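Local atomic coordinates of inositol monophosphatase (Zymomonas mobilis, PDB entry 4N81), a protein that probably acts as a magnesium-dependent phosphatase of the inositol monophosphatase superfamily, hydrolysing phosphate monoesters. Residues Asp9-Ile23 with Gly49-Arg62. Numbering follows the deposited sequence.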
# COMPACT_ATOMS: atom_id res chain seq x y z
N ASP A 9 28.02 -14.23 5.25
CA ASP A 9 26.90 -13.65 5.99
C ASP A 9 25.74 -13.30 5.07
O ASP A 9 24.56 -13.40 5.47
CB ASP A 9 27.34 -12.40 6.77
CG ASP A 9 28.33 -12.72 7.90
OD1 ASP A 9 29.22 -11.89 8.18
OD2 ASP A 9 28.17 -13.80 8.53
N ILE A 10 26.04 -12.91 3.83
CA ILE A 10 24.95 -12.62 2.88
C ILE A 10 24.20 -13.92 2.55
O ILE A 10 22.96 -13.96 2.48
CB ILE A 10 25.52 -12.04 1.58
CG1 ILE A 10 26.02 -10.61 1.80
CG2 ILE A 10 24.47 -11.99 0.47
CD1 ILE A 10 27.02 -10.20 0.69
N ARG A 11 24.98 -15.00 2.41
CA ARG A 11 24.33 -16.26 2.10
C ARG A 11 23.43 -16.74 3.27
O ARG A 11 22.28 -17.18 3.08
CB ARG A 11 25.41 -17.32 1.76
CG ARG A 11 24.83 -18.68 1.40
CD ARG A 11 25.98 -19.68 1.04
NE ARG A 11 27.12 -18.99 0.43
CZ ARG A 11 28.33 -18.90 0.99
NH1 ARG A 11 28.56 -19.47 2.17
NH2 ARG A 11 29.31 -18.24 0.37
N LEU A 12 23.94 -16.58 4.49
CA LEU A 12 23.13 -16.92 5.65
C LEU A 12 21.87 -16.02 5.69
O LEU A 12 20.77 -16.48 5.97
CB LEU A 12 23.94 -16.66 6.93
CG LEU A 12 23.26 -17.01 8.27
CD1 LEU A 12 22.71 -18.42 8.20
CD2 LEU A 12 24.24 -16.89 9.47
N ALA A 13 22.04 -14.75 5.33
CA ALA A 13 20.92 -13.81 5.46
C ALA A 13 19.80 -14.21 4.50
O ALA A 13 18.60 -14.19 4.87
CB ALA A 13 21.41 -12.38 5.19
N HIS A 14 20.17 -14.65 3.30
CA HIS A 14 19.17 -15.16 2.38
C HIS A 14 18.49 -16.39 2.92
O HIS A 14 17.26 -16.58 2.74
CB HIS A 14 19.82 -15.55 1.03
CG HIS A 14 20.04 -14.37 0.12
ND1 HIS A 14 18.99 -13.68 -0.45
CD2 HIS A 14 21.17 -13.75 -0.28
CE1 HIS A 14 19.47 -12.69 -1.18
NE2 HIS A 14 20.79 -12.70 -1.09
N ARG A 15 19.27 -17.24 3.60
CA ARG A 15 18.63 -18.44 4.18
C ARG A 15 17.62 -18.08 5.27
O ARG A 15 16.52 -18.66 5.34
CB ARG A 15 19.72 -19.42 4.69
CG ARG A 15 19.18 -20.58 5.54
CD ARG A 15 19.99 -21.89 5.39
NE ARG A 15 21.12 -22.08 6.31
CZ ARG A 15 22.38 -21.71 6.05
NH1 ARG A 15 22.67 -21.08 4.90
NH2 ARG A 15 23.35 -21.94 6.94
N LEU A 16 17.96 -17.07 6.08
CA LEU A 16 17.04 -16.63 7.13
C LEU A 16 15.79 -16.05 6.49
O LEU A 16 14.67 -16.30 6.94
CB LEU A 16 17.72 -15.59 8.02
CG LEU A 16 18.98 -16.09 8.76
CD1 LEU A 16 19.57 -14.92 9.51
CD2 LEU A 16 18.67 -17.22 9.73
N ALA A 17 15.96 -15.31 5.40
CA ALA A 17 14.78 -14.73 4.78
C ALA A 17 13.88 -15.81 4.21
O ALA A 17 12.62 -15.70 4.32
CB ALA A 17 15.13 -13.67 3.70
N ASP A 18 14.49 -16.86 3.65
CA ASP A 18 13.70 -17.97 3.08
C ASP A 18 12.92 -18.72 4.16
O ASP A 18 11.73 -19.06 4.00
CB ASP A 18 14.61 -19.01 2.41
CG ASP A 18 15.29 -18.48 1.15
OD1 ASP A 18 14.85 -17.42 0.64
OD2 ASP A 18 16.25 -19.15 0.68
N VAL A 19 13.60 -18.95 5.28
CA VAL A 19 12.97 -19.68 6.36
C VAL A 19 11.78 -18.88 6.93
O VAL A 19 10.63 -19.43 7.15
CB VAL A 19 14.05 -20.00 7.42
CG1 VAL A 19 13.42 -20.41 8.74
CG2 VAL A 19 15.02 -21.10 6.84
N ALA A 20 12.03 -17.58 7.11
CA ALA A 20 10.94 -16.74 7.61
C ALA A 20 9.76 -16.69 6.62
O ALA A 20 8.57 -16.75 7.03
CB ALA A 20 11.47 -15.29 7.87
N ALA A 21 10.08 -16.65 5.31
CA ALA A 21 9.03 -16.49 4.31
C ALA A 21 8.12 -17.70 4.35
O ALA A 21 6.88 -17.56 4.28
CB ALA A 21 9.62 -16.37 2.88
N ASP A 22 8.73 -18.89 4.40
CA ASP A 22 7.90 -20.09 4.35
C ASP A 22 7.05 -20.21 5.59
O ASP A 22 5.98 -20.81 5.55
CB ASP A 22 8.73 -21.36 4.19
CG ASP A 22 9.45 -21.42 2.85
OD1 ASP A 22 10.46 -22.14 2.72
OD2 ASP A 22 8.98 -20.72 1.92
N ILE A 23 7.54 -19.69 6.71
CA ILE A 23 6.67 -19.76 7.90
C ILE A 23 5.51 -18.75 7.88
O ILE A 23 4.38 -19.05 8.27
CB ILE A 23 7.53 -19.53 9.14
CG1 ILE A 23 8.38 -20.77 9.38
CG2 ILE A 23 6.67 -19.17 10.35
CD1 ILE A 23 9.61 -20.50 10.24
N GLY A 49 6.80 -17.71 15.10
CA GLY A 49 7.40 -18.91 14.51
C GLY A 49 8.62 -18.55 13.63
O GLY A 49 9.65 -19.27 13.64
N ALA A 50 8.52 -17.42 12.93
CA ALA A 50 9.66 -17.01 12.08
C ALA A 50 10.87 -16.61 12.92
O ALA A 50 12.01 -16.98 12.63
CB ALA A 50 9.26 -15.86 11.14
N GLU A 51 10.61 -15.86 13.99
CA GLU A 51 11.71 -15.44 14.83
C GLU A 51 12.37 -16.63 15.49
O GLU A 51 13.60 -16.68 15.58
CB GLU A 51 11.25 -14.50 15.93
CG GLU A 51 12.46 -13.84 16.59
CD GLU A 51 12.15 -13.25 17.92
OE1 GLU A 51 12.93 -13.53 18.87
OE2 GLU A 51 11.14 -12.52 18.02
N GLN A 52 11.57 -17.60 15.93
CA GLN A 52 12.18 -18.75 16.56
C GLN A 52 13.02 -19.52 15.58
O GLN A 52 14.15 -19.93 15.92
CB GLN A 52 11.10 -19.67 17.19
CG GLN A 52 10.38 -19.03 18.37
CD GLN A 52 9.14 -19.81 18.79
OE1 GLN A 52 8.82 -20.87 18.22
NE2 GLN A 52 8.42 -19.28 19.78
N ALA A 53 12.51 -19.71 14.36
CA ALA A 53 13.32 -20.49 13.42
C ALA A 53 14.63 -19.78 13.03
O ALA A 53 15.73 -20.40 12.96
CB ALA A 53 12.49 -20.85 12.15
N MET A 54 14.54 -18.45 12.83
CA MET A 54 15.76 -17.71 12.47
C MET A 54 16.76 -17.70 13.63
O MET A 54 17.98 -17.82 13.42
CB MET A 54 15.44 -16.27 12.05
CG MET A 54 14.66 -16.15 10.74
SD MET A 54 14.48 -14.42 10.18
CE MET A 54 13.25 -13.86 11.34
N ARG A 55 16.25 -17.56 14.85
CA ARG A 55 17.14 -17.58 16.02
C ARG A 55 17.84 -18.91 16.17
O ARG A 55 19.03 -18.96 16.55
CB ARG A 55 16.36 -17.30 17.31
CG ARG A 55 15.97 -15.85 17.50
CD ARG A 55 15.31 -15.64 18.86
NE ARG A 55 15.75 -14.39 19.48
CZ ARG A 55 16.79 -14.31 20.30
NH1 ARG A 55 17.49 -15.41 20.59
NH2 ARG A 55 17.13 -13.15 20.83
N ALA A 56 17.13 -20.00 15.87
CA ALA A 56 17.77 -21.33 16.05
C ALA A 56 18.90 -21.48 15.05
O ALA A 56 20.01 -22.01 15.38
CB ALA A 56 16.76 -22.46 15.86
N ILE A 57 18.65 -20.97 13.83
CA ILE A 57 19.72 -21.04 12.84
C ILE A 57 20.90 -20.16 13.25
O ILE A 57 22.07 -20.58 13.13
CB ILE A 57 19.21 -20.62 11.44
CG1 ILE A 57 18.29 -21.70 10.88
CG2 ILE A 57 20.38 -20.34 10.47
CD1 ILE A 57 17.41 -21.19 9.74
N LEU A 58 20.63 -18.95 13.77
CA LEU A 58 21.75 -18.11 14.17
C LEU A 58 22.54 -18.71 15.34
O LEU A 58 23.78 -18.60 15.40
CB LEU A 58 21.25 -16.69 14.51
CG LEU A 58 20.90 -15.88 13.26
CD1 LEU A 58 20.18 -14.61 13.65
CD2 LEU A 58 22.17 -15.53 12.48
N GLU A 59 21.85 -19.39 16.25
CA GLU A 59 22.52 -20.04 17.36
C GLU A 59 23.39 -21.18 16.87
O GLU A 59 24.48 -21.41 17.42
CB GLU A 59 21.50 -20.56 18.38
CG GLU A 59 20.98 -19.46 19.32
CD GLU A 59 19.56 -19.72 19.82
OE1 GLU A 59 18.92 -18.76 20.33
OE2 GLU A 59 19.07 -20.87 19.69
N GLN A 60 22.98 -21.87 15.82
CA GLN A 60 23.91 -22.88 15.30
C GLN A 60 25.07 -22.33 14.42
O GLN A 60 26.19 -22.79 14.56
CB GLN A 60 23.19 -24.03 14.60
CG GLN A 60 24.14 -25.05 14.03
CD GLN A 60 23.51 -26.41 13.75
OE1 GLN A 60 22.48 -26.50 13.08
NE2 GLN A 60 24.12 -27.47 14.28
N GLU A 61 24.79 -21.40 13.51
CA GLU A 61 25.78 -20.98 12.52
C GLU A 61 26.58 -19.75 12.92
O GLU A 61 27.64 -19.51 12.36
CB GLU A 61 25.13 -20.68 11.17
CG GLU A 61 24.12 -21.66 10.69
CD GLU A 61 24.75 -22.90 10.14
OE1 GLU A 61 26.00 -22.93 9.99
OE2 GLU A 61 23.98 -23.85 9.86
N ARG A 62 26.07 -18.95 13.86
CA ARG A 62 26.86 -17.80 14.29
C ARG A 62 26.87 -17.73 15.80
O ARG A 62 26.40 -16.77 16.37
CB ARG A 62 26.30 -16.51 13.69
CG ARG A 62 26.44 -16.46 12.19
CD ARG A 62 27.90 -16.39 11.72
NE ARG A 62 27.94 -16.09 10.29
CZ ARG A 62 27.86 -17.00 9.33
NH1 ARG A 62 27.78 -18.29 9.65
NH2 ARG A 62 27.85 -16.63 8.05
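Arg62 reaches back to Asp9, tying the end of 49-62 to the start of 9-23 at one end of an antiparallel helix pair, the N-terminal helical layer that packs on the large mixed sheet of the inositol monophosphatase fold. The segment axes run at 151° and approach to 8.7 Å, drawing together toward Ala20 and Ala50, whose CB atoms lie 4.0 Å apart. At the wider end Arg62 grips side-on: NE and NH2 both donate to Asp9 OD2, each at 2.9 Å, with that oxygen in the guanidinium plane. The carboxylate is turned 49° from this plane, and its OD1 pairs with Arg81. NH1 bonds to Glu61 O, while Leu12 CD2 sits over the centre of one guanidinium face, 3.6 Å above it, so the group's rotation is well fixed. An alanine in place of Arg62 would take away both donors to Asp9 OD2 and is likely to uncover Leu12 CD2, leaving the carboxylate its OD1 bridge to Arg81. Leu12 sends its branches two ways, CD2 to Arg62 and CD1 toward Ile57 CG2. Leu16 also forks: CD2 slides past Ile57 CG2, while CD1 meets Leu58 CD2 with the two side chains at about a right angle. Farther along, Val19 CG2 and Ile57 CD1 meet tip to tip. Met54 SD lies against Ala20 CB, near the Leu16 carbonyl; Leu85 of strand 81-86 touches the same side chain. With CG1 anti to its carbonyl carbon (chi1 -72°), Ile23 lays CG2 over Ala50 N and presses CD1 tightly against Ala53 CB, at 3.5 Å.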